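Side-chain contacts in epidermin leader peptide processing serine protease EpiP (Staphylococcus aureus subsp. aureus, PDB 3QFH), which is a subtilisin-like serine endopeptidase that probably removes the leader peptide from the precursor of the lantibiotic epidermin: residues D116-H121 with V194-K199; L393-D398 with K437-A442. All blocks are in the same frame, centred on the assembly; numbering follows the deposited sequence.

Contact 1 of 2, residues D116-H121 with V194-K199; sequences DDLPKH and VAPNNK. With SO4 (sulfate ion), chain N.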
loop_
_atom_site.group_PDB
_atom_site.type_symbol
_atom_site.label_atom_id
_atom_site.label_comp_id
_atom_site.label_asym_id
_atom_site.label_seq_id
_atom_site.Cartn_x
_atom_site.Cartn_y
_atom_site.Cartn_z
ATOM N N ASP A 116 9.856 7.257 -24.028
ATOM C CA ASP A 116 11.024 7.165 -24.921
ATOM C C ASP A 116 12.338 7.376 -24.161
ATOM O O ASP A 116 13.404 7.229 -24.729
ATOM C CB ASP A 116 10.896 8.155 -26.081
ATOM C CG ASP A 116 9.693 7.844 -26.970
ATOM O OD1 ASP A 116 9.531 6.665 -27.358
ATOM O OD2 ASP A 116 8.911 8.771 -27.278
ATOM N N ASP A 117 12.239 7.702 -22.874
ATOM C CA ASP A 117 13.395 7.945 -22.011
ATOM C C ASP A 117 13.530 6.866 -20.926
ATOM O O ASP A 117 14.225 7.073 -19.939
ATOM C CB ASP A 117 13.226 9.312 -21.330
ATOM C CG ASP A 117 13.055 10.456 -22.339
ATOM O OD1 ASP A 117 13.777 10.451 -23.349
ATOM O OD2 ASP A 117 12.212 11.354 -22.119
ATOM N N LEU A 118 12.854 5.730 -21.086
ATOM C CA LEU A 118 12.927 4.660 -20.082
ATOM C C LEU A 118 14.331 4.064 -20.027
ATOM O O LEU A 118 15.033 4.091 -21.023
ATOM C CB LEU A 118 11.947 3.535 -20.397
ATOM C CG LEU A 118 10.453 3.850 -20.290
ATOM C CD1 LEU A 118 9.638 2.677 -20.815
ATOM C CD2 LEU A 118 10.076 4.181 -18.870
ATOM N N PRO A 119 14.734 3.523 -18.860
ATOM C CA PRO A 119 16.039 2.880 -18.774
ATOM C C PRO A 119 16.083 1.730 -19.778
ATOM O O PRO A 119 15.041 1.188 -20.124
ATOM C CB PRO A 119 16.086 2.325 -17.339
ATOM C CG PRO A 119 14.990 2.980 -16.609
ATOM C CD PRO A 119 13.982 3.431 -17.597
ATOM N N LYS A 120 17.269 1.356 -20.229
ATOM C CA LYS A 120 17.395 0.276 -21.202
ATOM C C LYS A 120 17.124 -1.073 -20.512
ATOM O O LYS A 120 16.595 -1.985 -21.135
ATOM C CB LYS A 120 18.787 0.297 -21.846
ATOM C CG LYS A 120 18.783 -0.035 -23.323
ATOM C CD LYS A 120 17.949 1.030 -24.112
ATOM C CE LYS A 120 17.956 0.771 -25.614
ATOM N NZ LYS A 120 19.338 0.810 -26.176
ATOM N N HIS A 121 17.471 -1.178 -19.227
ATOM C CA HIS A 121 17.242 -2.399 -18.430
ATOM C C HIS A 121 16.366 -2.091 -17.207
ATOM O O HIS A 121 16.713 -1.251 -16.393
ATOM C CB HIS A 121 18.567 -3.002 -17.977
ATOM C CG HIS A 121 19.505 -3.315 -19.106
ATOM N ND1 HIS A 121 19.362 -4.429 -19.909
ATOM C CD2 HIS A 121 20.599 -2.662 -19.564
ATOM C CE1 HIS A 121 20.325 -4.445 -20.815
ATOM N NE2 HIS A 121 21.091 -3.387 -20.625
ATOM N N VAL A 194 2.942 2.994 -15.357
ATOM C CA VAL A 194 4.056 3.935 -15.230
ATOM C C VAL A 194 5.366 3.275 -15.586
ATOM O O VAL A 194 6.204 3.891 -16.217
ATOM C CB VAL A 194 4.127 4.554 -13.784
ATOM C CG1 VAL A 194 5.366 5.476 -13.618
ATOM C CG2 VAL A 194 2.852 5.312 -13.498
ATOM N N ALA A 195 5.512 2.001 -15.228
ATOM C CA ALA A 195 6.743 1.251 -15.434
ATOM C C ALA A 195 6.451 -0.020 -16.226
ATOM O O ALA A 195 6.480 -1.116 -15.670
ATOM C CB ALA A 195 7.378 0.900 -14.035
ATOM N N PRO A 196 6.195 0.116 -17.540
ATOM C CA PRO A 196 5.765 -0.999 -18.387
ATOM C C PRO A 196 6.738 -2.143 -18.654
ATOM O O PRO A 196 6.304 -3.170 -19.176
ATOM C CB PRO A 196 5.390 -0.316 -19.712
ATOM C CG PRO A 196 6.086 0.985 -19.699
ATOM C CD PRO A 196 6.257 1.387 -18.278
ATOM N N ASN A 197 8.016 -1.978 -18.307
ATOM C CA ASN A 197 9.017 -3.029 -18.514
ATOM C C ASN A 197 9.519 -3.662 -17.210
ATOM O O ASN A 197 10.329 -4.564 -17.236
ATOM C CB ASN A 197 10.195 -2.464 -19.307
ATOM C CG ASN A 197 9.769 -1.863 -20.655
ATOM O OD1 ASN A 197 8.799 -2.298 -21.271
ATOM N ND2 ASN A 197 10.504 -0.851 -21.102
ATOM N N ASN A 198 9.036 -3.181 -16.075
ATOM C CA ASN A 198 9.407 -3.738 -14.778
ATOM C C ASN A 198 8.483 -4.872 -14.361
ATOM O O ASN A 198 7.271 -4.846 -14.619
ATOM C CB ASN A 198 9.384 -2.665 -13.664
ATOM C CG ASN A 198 10.510 -1.652 -13.799
ATOM O OD1 ASN A 198 10.436 -0.731 -14.607
ATOM N ND2 ASN A 198 11.557 -1.814 -12.984
ATOM N N LYS A 199 9.051 -5.859 -13.692
ATOM C CA LYS A 199 8.263 -6.958 -13.165
ATOM C C LYS A 199 7.670 -6.502 -11.844
ATOM O O LYS A 199 8.281 -5.688 -11.120
ATOM C CB LYS A 199 9.118 -8.196 -12.901
ATOM C CG LYS A 199 9.950 -8.696 -14.070
ATOM C CD LYS A 199 9.093 -9.026 -15.277
ATOM C CE LYS A 199 9.964 -9.475 -16.450
ATOM N NZ LYS A 199 9.193 -9.742 -17.698
HETATM S S SO4 N . 20.522 1.349 -18.900
HETATM O O1 SO4 N . 19.669 0.449 -18.116
HETATM O O2 SO4 N . 19.725 2.420 -19.506
HETATM O O3 SO4 N . 21.538 1.957 -18.049
HETATM O O4 SO4 N . 21.191 0.588 -19.950
#

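Contact 2 of 2, residues L393-D398 with K437-A442; sequences LALIID and KALNVA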
loop_
_atom_site.group_PDB
_atom_site.type_symbol
_atom_site.label_atom_id
_atom_site.label_comp_id
_atom_site.label_asym_id
_atom_site.label_seq_id
_atom_site.Cartn_x
_atom_site.Cartn_y
_atom_site.Cartn_z
ATOM N N LEU A 393 9.473 5.439 -8.816
ATOM C CA LEU A 393 10.686 5.122 -8.042
ATOM C C LEU A 393 11.459 3.961 -8.638
ATOM O O LEU A 393 12.707 3.941 -8.593
ATOM C CB LEU A 393 10.337 4.830 -6.592
ATOM C CG LEU A 393 9.969 6.048 -5.745
ATOM C CD1 LEU A 393 9.230 5.625 -4.498
ATOM C CD2 LEU A 393 11.239 6.836 -5.390
ATOM N N ALA A 394 10.744 2.975 -9.179
ATOM C CA ALA A 394 11.414 1.853 -9.824
ATOM C C ALA A 394 12.191 2.370 -11.038
ATOM O O ALA A 394 13.343 1.963 -11.286
ATOM C CB ALA A 394 10.419 0.763 -10.229
ATOM N N LEU A 395 11.576 3.269 -11.787
ATOM C CA LEU A 395 12.232 3.865 -12.970
ATOM C C LEU A 395 13.466 4.677 -12.604
ATOM O O LEU A 395 14.491 4.612 -13.288
ATOM C CB LEU A 395 11.263 4.753 -13.735
ATOM C CG LEU A 395 10.045 4.093 -14.396
ATOM C CD1 LEU A 395 9.175 5.162 -15.068
ATOM C CD2 LEU A 395 10.503 3.037 -15.398
ATOM N N ILE A 396 13.357 5.443 -11.526
ATOM C CA ILE A 396 14.441 6.298 -11.053
ATOM C C ILE A 396 15.635 5.461 -10.567
ATOM O O ILE A 396 16.789 5.755 -10.882
ATOM C CB ILE A 396 13.940 7.247 -9.948
ATOM C CG1 ILE A 396 13.002 8.292 -10.562
ATOM C CG2 ILE A 396 15.128 7.935 -9.257
ATOM C CD1 ILE A 396 12.110 9.007 -9.525
ATOM N N ILE A 397 15.350 4.410 -9.819
ATOM C CA ILE A 397 16.408 3.515 -9.340
ATOM C C ILE A 397 17.167 2.891 -10.521
ATOM O O ILE A 397 18.415 2.813 -10.524
ATOM C CB ILE A 397 15.834 2.418 -8.410
ATOM C CG1 ILE A 397 15.316 3.062 -7.109
ATOM C CG2 ILE A 397 16.928 1.386 -8.066
ATOM C CD1 ILE A 397 14.420 2.130 -6.220
ATOM N N ASP A 398 16.431 2.452 -11.531
ATOM C CA ASP A 398 17.069 1.832 -12.701
ATOM C C ASP A 398 17.785 2.878 -13.601
ATOM O O ASP A 398 18.889 2.645 -14.088
ATOM C CB ASP A 398 16.050 1.029 -13.500
ATOM C CG ASP A 398 15.489 -0.159 -12.715
ATOM O OD1 ASP A 398 16.062 -0.492 -11.651
ATOM O OD2 ASP A 398 14.464 -0.752 -13.148
ATOM N N LYS A 437 9.957 14.626 -16.084
ATOM C CA LYS A 437 11.032 15.354 -15.411
ATOM C C LYS A 437 11.998 14.406 -14.691
ATOM O O LYS A 437 13.205 14.572 -14.783
ATOM C CB LYS A 437 10.494 16.377 -14.407
ATOM C CG LYS A 437 9.908 17.646 -15.031
ATOM C CD LYS A 437 9.580 18.693 -13.947
ATOM C CE LYS A 437 8.901 19.927 -14.536
ATOM N NZ LYS A 437 9.772 20.694 -15.498
ATOM N N ALA A 438 11.452 13.424 -13.974
ATOM C CA ALA A 438 12.278 12.477 -13.195
ATOM C C ALA A 438 13.280 11.709 -14.072
ATOM O O ALA A 438 14.392 11.410 -13.632
ATOM C CB ALA A 438 11.386 11.503 -12.436
ATOM N N LEU A 439 12.893 11.412 -15.306
ATOM C CA LEU A 439 13.758 10.683 -16.227
ATOM C C LEU A 439 14.707 11.577 -17.035
ATOM O O LEU A 439 15.560 11.082 -17.735
ATOM C CB LEU A 439 12.912 9.847 -17.199
ATOM C CG LEU A 439 12.035 8.786 -16.524
ATOM C CD1 LEU A 439 11.171 8.050 -17.541
ATOM C CD2 LEU A 439 12.889 7.814 -15.751
ATOM N N ASN A 440 14.579 12.890 -16.927
ATOM C CA ASN A 440 15.431 13.756 -17.721
ATOM C C ASN A 440 16.331 14.707 -16.927
ATOM O O ASN A 440 16.670 15.784 -17.416
ATOM C CB ASN A 440 14.542 14.520 -18.707
ATOM C CG ASN A 440 14.020 13.621 -19.809
ATOM O OD1 ASN A 440 14.782 13.190 -20.656
ATOM N ND2 ASN A 440 12.716 13.336 -19.800
ATOM N N VAL A 441 16.731 14.300 -15.723
ATOM C CA VAL A 441 17.590 15.150 -14.881
ATOM C C VAL A 441 18.948 15.392 -15.539
ATOM O O VAL A 441 19.528 16.458 -15.382
ATOM C CB VAL A 441 17.796 14.548 -13.479
ATOM C CG1 VAL A 441 18.717 15.434 -12.641
ATOM C CG2 VAL A 441 16.432 14.378 -12.784
ATOM N N ALA A 442 19.446 14.423 -16.302
ATOM C CA ALA A 442 20.723 14.599 -16.993
ATOM C C ALA A 442 20.563 15.503 -18.216
ATOM O O ALA A 442 21.545 16.018 -18.724
ATOM C CB ALA A 442 21.312 13.243 -17.405
#

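Contact 1 of 2, residues D116-H121 with V194-K199
Leu118 reaches across to Pro196 with one branch of its fork: its CD1 methyl lies 4.1 Å from CG of the proline ring, an ordinary van der Waals contact. The side chain is extended at chi2 (173°) after a first torsion that sets CG opposite the carbonyl carbon, and this carries CD1 across to the facing loop. There the same methyl also meets the end of the Asn197 side chain, which passes it at a slant. Leucine suits the place because it is long enough to bridge two loops whose nearest CA atoms, those of Leu118 and Ala195, are still 8.5 Å apart.

Pro196 and Asn197 are held up to it by a type I turn running from Ala195 to Asn198. It is closed by a weak bond from Asn198 N to Ala195 O, 3.3 Å long, and proline fits the second position of such a turn because its ring fixes phi. The buried Asn198 helps to position the turn, its ND2 bonding to Thr124 O, while Ile90 touches both Leu118 and Pro196. The loops lead into strands 126-130 and 200-204, neighbours in the parallel sheet of the subtilase fold.

Farther along 116-121 the chain receives a sulfate ion, probably from the crystallisation liquor. Lys120 N donates to sulfate O2 at 2.8 Å, nearly straight at 169°. The bond from His121 N to sulfate O1 is 3.0 Å long and more bent, at 146°. Sulfate O4 lies 3.1 Å from Lys120 CB and 3.3 Å from His121 CD2.

The two loops thus adhere by a small apolar contact without directional bonds, whereas the anion is gripped by two adjacent peptide N-H groups.

Contact 2 of 2, residues L393-D398 with K437-A442
Ile396 and Ala438 bring helix 382-400 against the short helix 435-439. From CB the isoleucine forks, and its longer arm makes the approach: CG1 comes to 4.1 Å from CB of Ala438. The arm continues extended (chi2 162°), so that the CD1 tip lies alongside the same methyl, 3.9 Å from Ala438 CB. The other branch, CG2, is turned from the alanine and stays 6.1 Å from its CB. Alanine fits here because its side chain ends at CB, which lets the isoleucine arm lie close to the small helix; Leu412 of helix 406-416 borders Ile396 as well.

In the subtilase fold, the helix to which 393-398 belongs starts at the catalytic serine, probably Ser383 in this protein, and packs against the central parallel sheet. Leu393 and Ile397 accordingly touch strands 230-233 and 273-277, while Leu395 and Ile396 are left to receive the C-terminal helix.

One residue along, Leu439 supplies the second contact. Its CD2, the branch turned aside from the extended line through CA, CB, CG and CD1, comes to 4.0 Å from CB of Leu395, near the root of that side chain. Asn440 N bonds to Lys437 O, and the hydroxyl of Tyr400 pairs with both Ala438 O and Val441 N.

Leu395 joins the two contacts: the residue that receives Leu439 in contact 2 also packs its CD2 against CD2 of Leu118 from contact 1, at 3.7 Å. Helix 382-400 is therefore common ground, one half of contact 2 and a neighbour of both loops of contact 1. Contact 2 is fully buried and purely aliphatic between helices; contact 1 is partly buried, sits between loops, and has an anion bound on backbone N-H groups alongside its apolar patch. Two probable hydrogen bonds between polar side chains tie them together, one from Asn198 to Asp398, both buried, and the other joining Asp117 and Asn440, which are partly exposed.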